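Local structure of putative phospholipase A2 (Oryza sativa, 2WG9) at residues A[73-84]-A[113-124]. The protein probably hydrolyses the 2-acyl ester of membrane phosphoglycerides in a calcium-dependent reaction, releasing a free fatty acid and a lysophospholipid. Sequence-based numbering, arbitrary orientation.
Sequences DYLNTMCNENLL and IETAVFAGKILH. With OCA (octanoic acid (caprylic acid)), chain D.
Thr-77 is a knob in a hole formed by Val-117, Gly-120, Lys-121 and His-124: its methyl CG2 points in, 3.8 Å from Lys-121 N, and meets the imidazole at the edge. Leu-75 O lies 3.6 Å from Gly-120 CA, where the backbones come closest. Apolar contacts continue both ways. Leu-75 forks over the partner helix, CD2 against Ala-116 and Ala-119, CD1 3.7 Å from Leu-123 CD1, while Leu-84 CD1 and Val-117 CG2 meet tip to tip (3.9 Å). Leu-83, whose chi1 of -177° puts CG trans to its own N, sets CD2 3.6 Å from Ile-113 CG1; both line the fatty-acid pocket. Among polar links, one water joins Asn-80 ND2 to Ala-116 O (2.8 Å from the water) and, weakly, Leu-75 O. Asn-80 ND2 also gives a nearly straight bond (172°) to Tyr-74 O, and OD1 bonds to NE2 of His-63, a second-shell link that probably positions this predicted catalytic histidine. A leucine in place of Asn-80 would probably leave Tyr-74 O, His-63 NE2 and the water without these partners. Glu-81 OE1 and Lys-121 NZ form a long salt bridge (3.7 Å) at the margin. Axes of 77-84 and 113-124, within helices 77-88 and 102-125, run nearly antiparallel (152°), 9.0 Å apart at closest, with Leu-83 also touching helix 55-68 and Cys-79 disulfide-bonded to its Cys-66.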
ATOM      1  N   ASP A  73     -10.429  -6.424  -6.681  1.00 25.91           N
ATOM      2  CA  ASP A  73     -11.185  -6.461  -5.434  1.00 25.71           C
ATOM      3  C   ASP A  73     -10.338  -5.903  -4.288  1.00 25.41           C
ATOM      4  O   ASP A  73      -9.601  -6.640  -3.627  1.00 24.76           O
ATOM      5  CB  ASP A  73     -11.666  -7.891  -5.136  1.00 25.92           C
ATOM      6  CG  ASP A  73     -12.507  -7.983  -3.871  1.00 26.04           C
ATOM      7  OD1 ASP A  73     -12.949  -6.938  -3.345  1.00 26.46           O
ATOM      8  OD2 ASP A  73     -12.719  -9.118  -3.396  1.00 27.56           O
ATOM      9  N   TYR A  74     -10.452  -4.593  -4.068  1.00 25.40           N
ATOM     10  CA  TYR A  74      -9.715  -3.919  -2.995  1.00 25.75           C
ATOM     11  C   TYR A  74     -10.193  -4.314  -1.592  1.00 25.03           C
ATOM     12  O   TYR A  74      -9.603  -3.903  -0.589  1.00 24.93           O
ATOM     13  CB  TYR A  74      -9.727  -2.397  -3.183  1.00 26.59           C
ATOM     14  CG  TYR A  74     -11.101  -1.759  -3.228  1.00 28.43           C
ATOM     15  CD1 TYR A  74     -11.686  -1.413  -4.447  1.00 30.34           C
ATOM     16  CD2 TYR A  74     -11.805  -1.469  -2.052  1.00 30.44           C
ATOM     17  CE1 TYR A  74     -12.945  -0.811  -4.500  1.00 31.34           C
ATOM     18  CE2 TYR A  74     -13.070  -0.865  -2.095  1.00 31.52           C
ATOM     19  CZ  TYR A  74     -13.628  -0.544  -3.324  1.00 31.97           C
ATOM     20  OH  TYR A  74     -14.869   0.051  -3.382  1.00 32.21           O
ATOM     21  N   LEU A  75     -11.250  -5.120  -1.530  1.00 24.35           N
ATOM     22  CA  LEU A  75     -11.721  -5.673  -0.261  1.00 23.92           C
ATOM     23  C   LEU A  75     -11.392  -7.163  -0.089  1.00 23.47           C
ATOM     24  O   LEU A  75     -11.866  -7.809   0.851  1.00 23.52           O
ATOM     25  CB  LEU A  75     -13.218  -5.385  -0.060  1.00 23.99           C
ATOM     26  CG  LEU A  75     -13.598  -3.902   0.079  1.00 24.43           C
ATOM     27  CD1 LEU A  75     -15.106  -3.737   0.175  1.00 24.99           C
ATOM     28  CD2 LEU A  75     -12.915  -3.248   1.283  1.00 24.45           C
ATOM     29  N   ASN A  76     -10.573  -7.709  -0.990  1.00 22.98           N
ATOM     30  CA  ASN A  76     -10.066  -9.070  -0.816  1.00 22.26           C
ATOM     31  C   ASN A  76      -9.355  -9.165   0.525  1.00 22.08           C
ATOM     32  O   ASN A  76      -8.422  -8.401   0.792  1.00 21.81           O
ATOM     33  CB  ASN A  76      -9.125  -9.475  -1.958  1.00 22.13           C
ATOM     34  CG  ASN A  76      -8.655 -10.913  -1.840  1.00 21.66           C
ATOM     35  OD1 ASN A  76      -7.854 -11.248  -0.970  1.00 20.81           O
ATOM     36  ND2 ASN A  76      -9.161 -11.773  -2.710  1.00 20.86           N
ATOM     37  N   THR A  77      -9.804 -10.102   1.360  1.00 21.90           N
ATOM     38  CA  THR A  77      -9.353 -10.184   2.748  1.00 21.93           C
ATOM     39  C   THR A  77      -7.927 -10.702   2.878  1.00 21.56           C
ATOM     40  O   THR A  77      -7.198 -10.280   3.773  1.00 21.23           O
ATOM     41  CB  THR A  77     -10.312 -11.019   3.636  1.00 22.26           C
ATOM     42  OG1 THR A  77     -10.608 -12.261   2.991  1.00 23.63           O
ATOM     43  CG2 THR A  77     -11.614 -10.265   3.881  1.00 22.20           C
ATOM     44  N   MET A  78      -7.527 -11.601   1.981  1.00 20.98           N
ATOM     45  CA  MET A  78      -6.141 -12.064   1.932  1.00 20.87           C
ATOM     46  C   MET A  78      -5.190 -10.912   1.624  1.00 19.83           C
ATOM     47  O   MET A  78      -4.220 -10.702   2.351  1.00 19.84           O
ATOM     48  CB  MET A  78      -5.956 -13.166   0.890  1.00 21.19           C
ATOM     49  CG  MET A  78      -6.597 -14.491   1.247  1.00 23.77           C
ATOM     50  SD  MET A  78      -5.935 -15.784   0.175  1.00 28.00           S
ATOM     51  CE  MET A  78      -4.401 -16.150   1.032  1.00 26.61           C
ATOM     52  N   CYS A  79      -5.471 -10.170   0.553  1.00 18.98           N
ATOM     53  CA  CYS A  79      -4.641  -9.022   0.178  1.00 18.08           C
ATOM     54  C   CYS A  79      -4.442  -8.090   1.366  1.00 17.73           C
ATOM     55  O   CYS A  79      -3.324  -7.696   1.681  1.00 17.24           O
ATOM     56  CB  CYS A  79      -5.251  -8.254  -1.000  1.00 18.02           C
ATOM     57  SG  CYS A  79      -5.426  -9.220  -2.526  1.00 17.75           S
ATOM     58  N   ASN A  80      -5.541  -7.762   2.035  1.00 17.44           N
ATOM     59  CA  ASN A  80      -5.512  -6.805   3.136  1.00 17.57           C
ATOM     60  C   ASN A  80      -4.892  -7.340   4.428  1.00 17.46           C
ATOM     61  O   ASN A  80      -4.108  -6.641   5.074  1.00 17.24           O
ATOM     62  CB  ASN A  80      -6.915  -6.231   3.353  1.00 17.40           C
ATOM     63  CG  ASN A  80      -7.333  -5.299   2.227  1.00 17.55           C
ATOM     64  OD1 ASN A  80      -6.533  -4.495   1.745  1.00 18.22           O
ATOM     65  ND2 ASN A  80      -8.581  -5.410   1.794  1.00 17.17           N
ATOM     66  N   GLU A  81      -5.221  -8.580   4.788  1.00 17.58           N
ATOM     67  CA  GLU A  81      -4.601  -9.229   5.946  1.00 18.05           C
ATOM     68  C   GLU A  81      -3.091  -9.406   5.777  1.00 17.29           C
ATOM     69  O   GLU A  81      -2.331  -9.180   6.715  1.00 16.99           O
ATOM     70  CB  GLU A  81      -5.279 -10.567   6.270  1.00 18.76           C
ATOM     71  CG  GLU A  81      -6.718 -10.406   6.777  1.00 21.51           C
ATOM     72  CD  GLU A  81      -7.346 -11.708   7.232  1.00 26.43           C
ATOM     73  OE1 GLU A  81      -8.202 -11.660   8.138  1.00 29.03           O
ATOM     74  OE2 GLU A  81      -6.989 -12.782   6.696  1.00 28.96           O
ATOM     75  N   ASN A  82      -2.662  -9.793   4.577  1.00 16.53           N
ATOM     76  CA  ASN A  82      -1.229  -9.889   4.274  1.00 16.24           C
ATOM     77  C   ASN A  82      -0.524  -8.541   4.408  1.00 15.39           C
ATOM     78  O   ASN A  82       0.606  -8.479   4.880  1.00 15.20           O
ATOM     79  CB  ASN A  82      -0.993 -10.468   2.873  1.00 16.36           C
ATOM     80  CG  ASN A  82      -1.317 -11.955   2.774  1.00 18.02           C
ATOM     81  OD1 ASN A  82      -1.516 -12.643   3.780  1.00 20.18           O
ATOM     82  ND2 ASN A  82      -1.360 -12.460   1.549  1.00 18.24           N
ATOM     83  N   LEU A  83      -1.197  -7.465   3.997  1.00 15.07           N
ATOM     84  CA  LEU A  83      -0.650  -6.112   4.128  1.00 14.72           C
ATOM     85  C   LEU A  83      -0.425  -5.739   5.598  1.00 14.68           C
ATOM     86  O   LEU A  83       0.642  -5.237   5.955  1.00 14.05           O
ATOM     87  CB  LEU A  83      -1.533  -5.068   3.409  1.00 14.68           C
ATOM     88  CG  LEU A  83      -1.038  -3.608   3.391  1.00 14.03           C
ATOM     89  CD1 LEU A  83       0.410  -3.482   2.916  1.00 12.86           C
ATOM     90  CD2 LEU A  83      -1.915  -2.708   2.549  1.00 13.13           C
ATOM     91  N   LEU A  84      -1.420  -6.006   6.445  1.00 14.87           N
ATOM     92  CA  LEU A  84      -1.296  -5.761   7.889  1.00 15.06           C
ATOM     93  C   LEU A  84      -0.114  -6.524   8.495  1.00 15.06           C
ATOM     94  O   LEU A  84       0.688  -5.943   9.227  1.00 14.80           O
ATOM     95  CB  LEU A  84      -2.595  -6.116   8.626  1.00 15.02           C
ATOM     96  CG  LEU A  84      -3.847  -5.275   8.337  1.00 15.89           C
ATOM     97  CD1 LEU A  84      -5.040  -5.788   9.152  1.00 16.50           C
ATOM     98  CD2 LEU A  84      -3.601  -3.799   8.615  1.00 15.71           C
ATOM     99  N   ILE A 113      -6.577  -0.089   6.323  1.00 16.91           N
ATOM    100  CA  ILE A 113      -6.600  -1.499   5.916  1.00 16.85           C
ATOM    101  C   ILE A 113      -7.358  -2.394   6.914  1.00 17.34           C
ATOM    102  O   ILE A 113      -8.038  -3.342   6.510  1.00 17.12           O
ATOM    103  CB  ILE A 113      -5.170  -2.033   5.584  1.00 16.74           C
ATOM    104  CG1 ILE A 113      -4.557  -1.236   4.414  1.00 16.46           C
ATOM    105  CG2 ILE A 113      -5.191  -3.538   5.236  1.00 16.81           C
ATOM    106  CD1 ILE A 113      -5.400  -1.228   3.103  1.00 15.43           C
ATOM    107  N   GLU A 114      -7.255  -2.079   8.206  1.00 17.92           N
ATOM    108  CA  GLU A 114      -8.068  -2.748   9.229  1.00 19.06           C
ATOM    109  C   GLU A 114      -9.553  -2.628   8.896  1.00 19.19           C
ATOM    110  O   GLU A 114     -10.297  -3.608   8.955  1.00 19.20           O
ATOM    111  CB  GLU A 114      -7.826  -2.126  10.602  1.00 19.44           C
ATOM    112  CG  GLU A 114      -6.474  -2.411  11.207  1.00 22.12           C
ATOM    113  CD  GLU A 114      -6.192  -1.542  12.425  1.00 26.92           C
ATOM    114  OE1 GLU A 114      -7.156  -1.029  13.036  1.00 27.91           O
ATOM    115  OE2 GLU A 114      -5.000  -1.361  12.765  1.00 28.87           O
ATOM    116  N   THR A 115      -9.972  -1.410   8.552  1.00 19.60           N
ATOM    117  CA  THR A 115     -11.348  -1.130   8.158  1.00 20.20           C
ATOM    118  C   THR A 115     -11.721  -1.899   6.880  1.00 20.50           C
ATOM    119  O   THR A 115     -12.828  -2.422   6.776  1.00 20.59           O
ATOM    120  CB  THR A 115     -11.562   0.388   7.983  1.00 20.28           C
ATOM    121  OG1 THR A 115     -11.213   1.049   9.204  1.00 20.84           O
ATOM    122  CG2 THR A 115     -13.013   0.713   7.656  1.00 20.89           C
ATOM    123  N   ALA A 116     -10.787  -1.981   5.929  1.00 20.74           N
ATOM    124  CA  ALA A 116     -10.978  -2.759   4.700  1.00 21.08           C
ATOM    125  C   ALA A 116     -11.168  -4.248   4.983  1.00 21.43           C
ATOM    126  O   ALA A 116     -12.017  -4.895   4.359  1.00 21.08           O
ATOM    127  CB  ALA A 116      -9.815  -2.534   3.728  1.00 20.96           C
ATOM    128  N   VAL A 117     -10.382  -4.784   5.924  1.00 22.22           N
ATOM    129  CA  VAL A 117     -10.499  -6.191   6.338  1.00 23.14           C
ATOM    130  C   VAL A 117     -11.897  -6.460   6.899  1.00 24.08           C
ATOM    131  O   VAL A 117     -12.576  -7.382   6.447  1.00 24.09           O
ATOM    132  CB  VAL A 117      -9.410  -6.613   7.364  1.00 23.07           C
ATOM    133  CG1 VAL A 117      -9.691  -8.001   7.914  1.00 22.78           C
ATOM    134  CG2 VAL A 117      -8.020  -6.574   6.736  1.00 22.43           C
ATOM    135  N   PHE A 118     -12.328  -5.638   7.857  1.00 25.34           N
ATOM    136  CA  PHE A 118     -13.687  -5.738   8.394  1.00 26.70           C
ATOM    137  C   PHE A 118     -14.778  -5.616   7.319  1.00 27.70           C
ATOM    138  O   PHE A 118     -15.696  -6.434   7.280  1.00 27.77           O
ATOM    139  CB  PHE A 118     -13.923  -4.725   9.520  1.00 26.76           C
ATOM    140  CG  PHE A 118     -15.296  -4.817  10.131  1.00 27.41           C
ATOM    141  CD1 PHE A 118     -15.615  -5.858  11.005  1.00 27.40           C
ATOM    142  CD2 PHE A 118     -16.274  -3.878   9.819  1.00 27.50           C
ATOM    143  CE1 PHE A 118     -16.888  -5.955  11.565  1.00 28.06           C
ATOM    144  CE2 PHE A 118     -17.551  -3.967  10.374  1.00 28.47           C
ATOM    145  CZ  PHE A 118     -17.856  -5.006  11.248  1.00 27.79           C
ATOM    146  N   ALA A 119     -14.677  -4.602   6.458  1.00 29.04           N
ATOM    147  CA  ALA A 119     -15.633  -4.421   5.358  1.00 30.59           C
ATOM    148  C   ALA A 119     -15.703  -5.659   4.461  1.00 31.87           C
ATOM    149  O   ALA A 119     -16.794  -6.093   4.077  1.00 31.97           O
ATOM    150  CB  ALA A 119     -15.291  -3.186   4.538  1.00 30.40           C
ATOM    151  N   GLY A 120     -14.537  -6.223   4.144  1.00 33.25           N
ATOM    152  CA  GLY A 120     -14.444  -7.455   3.365  1.00 35.01           C
ATOM    153  C   GLY A 120     -15.102  -8.639   4.050  1.00 36.47           C
ATOM    154  O   GLY A 120     -15.871  -9.366   3.428  1.00 36.39           O
ATOM    155  N   LYS A 121     -14.804  -8.825   5.335  1.00 38.09           N
ATOM    156  CA  LYS A 121     -15.375  -9.919   6.125  1.00 39.89           C
ATOM    157  C   LYS A 121     -16.904  -9.862   6.187  1.00 41.15           C
ATOM    158  O   LYS A 121     -17.570 -10.882   6.010  1.00 41.47           O
ATOM    159  CB  LYS A 121     -14.785  -9.940   7.537  1.00 39.75           C
ATOM    160  CG  LYS A 121     -13.383 -10.526   7.624  1.00 39.80           C
ATOM    161  CD  LYS A 121     -12.866 -10.467   9.050  1.00 39.98           C
ATOM    162  CE  LYS A 121     -11.483 -11.082   9.178  1.00 39.83           C
ATOM    163  NZ  LYS A 121     -10.880 -10.751  10.504  1.00 39.48           N
ATOM    164  N   ILE A 122     -17.443  -8.667   6.424  1.00 42.74           N
ATOM    165  CA  ILE A 122     -18.890  -8.434   6.478  1.00 44.36           C
ATOM    166  C   ILE A 122     -19.593  -8.821   5.171  1.00 45.56           C
ATOM    167  O   ILE A 122     -20.587  -9.554   5.189  1.00 45.75           O
ATOM    168  CB  ILE A 122     -19.204  -6.953   6.869  1.00 44.26           C
ATOM    169  CG1 ILE A 122     -18.868  -6.695   8.344  1.00 44.44           C
ATOM    170  CG2 ILE A 122     -20.651  -6.573   6.566  1.00 44.25           C
ATOM    171  CD1 ILE A 122     -19.469  -7.694   9.338  1.00 45.27           C
ATOM    172  N   LEU A 123     -19.057  -8.343   4.047  1.00 47.00           N
ATOM    173  CA  LEU A 123     -19.625  -8.600   2.720  1.00 48.47           C
ATOM    174  C   LEU A 123     -19.492 -10.056   2.262  1.00 49.64           C
ATOM    175  O   LEU A 123     -20.204 -10.491   1.353  1.00 49.78           O
ATOM    176  CB  LEU A 123     -19.005  -7.662   1.680  1.00 48.26           C
ATOM    177  CG  LEU A 123     -19.316  -6.168   1.812  1.00 48.40           C
ATOM    178  CD1 LEU A 123     -18.303  -5.332   1.051  1.00 48.10           C
ATOM    179  CD2 LEU A 123     -20.734  -5.833   1.359  1.00 48.59           C
ATOM    180  N   HIS A 124     -18.585 -10.802   2.891  1.00 51.10           N
ATOM    181  CA  HIS A 124     -18.379 -12.211   2.555  1.00 52.68           C
ATOM    182  C   HIS A 124     -19.069 -13.171   3.539  1.00 53.68           C
ATOM    183  O   HIS A 124     -19.275 -14.349   3.225  1.00 53.88           O
ATOM    184  CB  HIS A 124     -16.884 -12.531   2.397  1.00 52.69           C
ATOM    185  CG  HIS A 124     -16.175 -11.646   1.414  1.00 53.17           C
ATOM    186  ND1 HIS A 124     -14.933 -11.099   1.664  1.00 53.51           N
ATOM    187  CD2 HIS A 124     -16.541 -11.196   0.190  1.00 53.57           C
ATOM    188  CE1 HIS A 124     -14.563 -10.357   0.634  1.00 53.57           C
ATOM    189  NE2 HIS A 124     -15.522 -10.399  -0.274  1.00 53.65           N
TER
HETATM  190  C1  OCA D 301      -1.177   0.269  -1.067  1.00 20.47           C
HETATM  191  C2  OCA D 301      -1.479   0.576   0.402  1.00 21.46           C
HETATM  192  C3  OCA D 301      -2.969   0.446   0.712  1.00 22.54           C
HETATM  193  C4  OCA D 301      -3.793   1.607   0.148  1.00 24.03           C
HETATM  194  C5  OCA D 301      -3.425   2.959   0.780  1.00 25.04           C
HETATM  195  C6  OCA D 301      -4.220   3.215   2.059  1.00 25.49           C
HETATM  196  C7  OCA D 301      -4.440   4.712   2.278  1.00 25.35           C
HETATM  197  C8  OCA D 301      -3.605   5.215   3.461  1.00 25.15           C
HETATM  198  O1  OCA D 301      -1.147   1.231  -1.859  1.00 18.10           O
HETATM  199  O2  OCA D 301      -0.973  -0.925  -1.361  1.00 21.80           O
HETATM  200  O   HOH W   1     -10.564  -6.870   2.965  1.00 23.67           O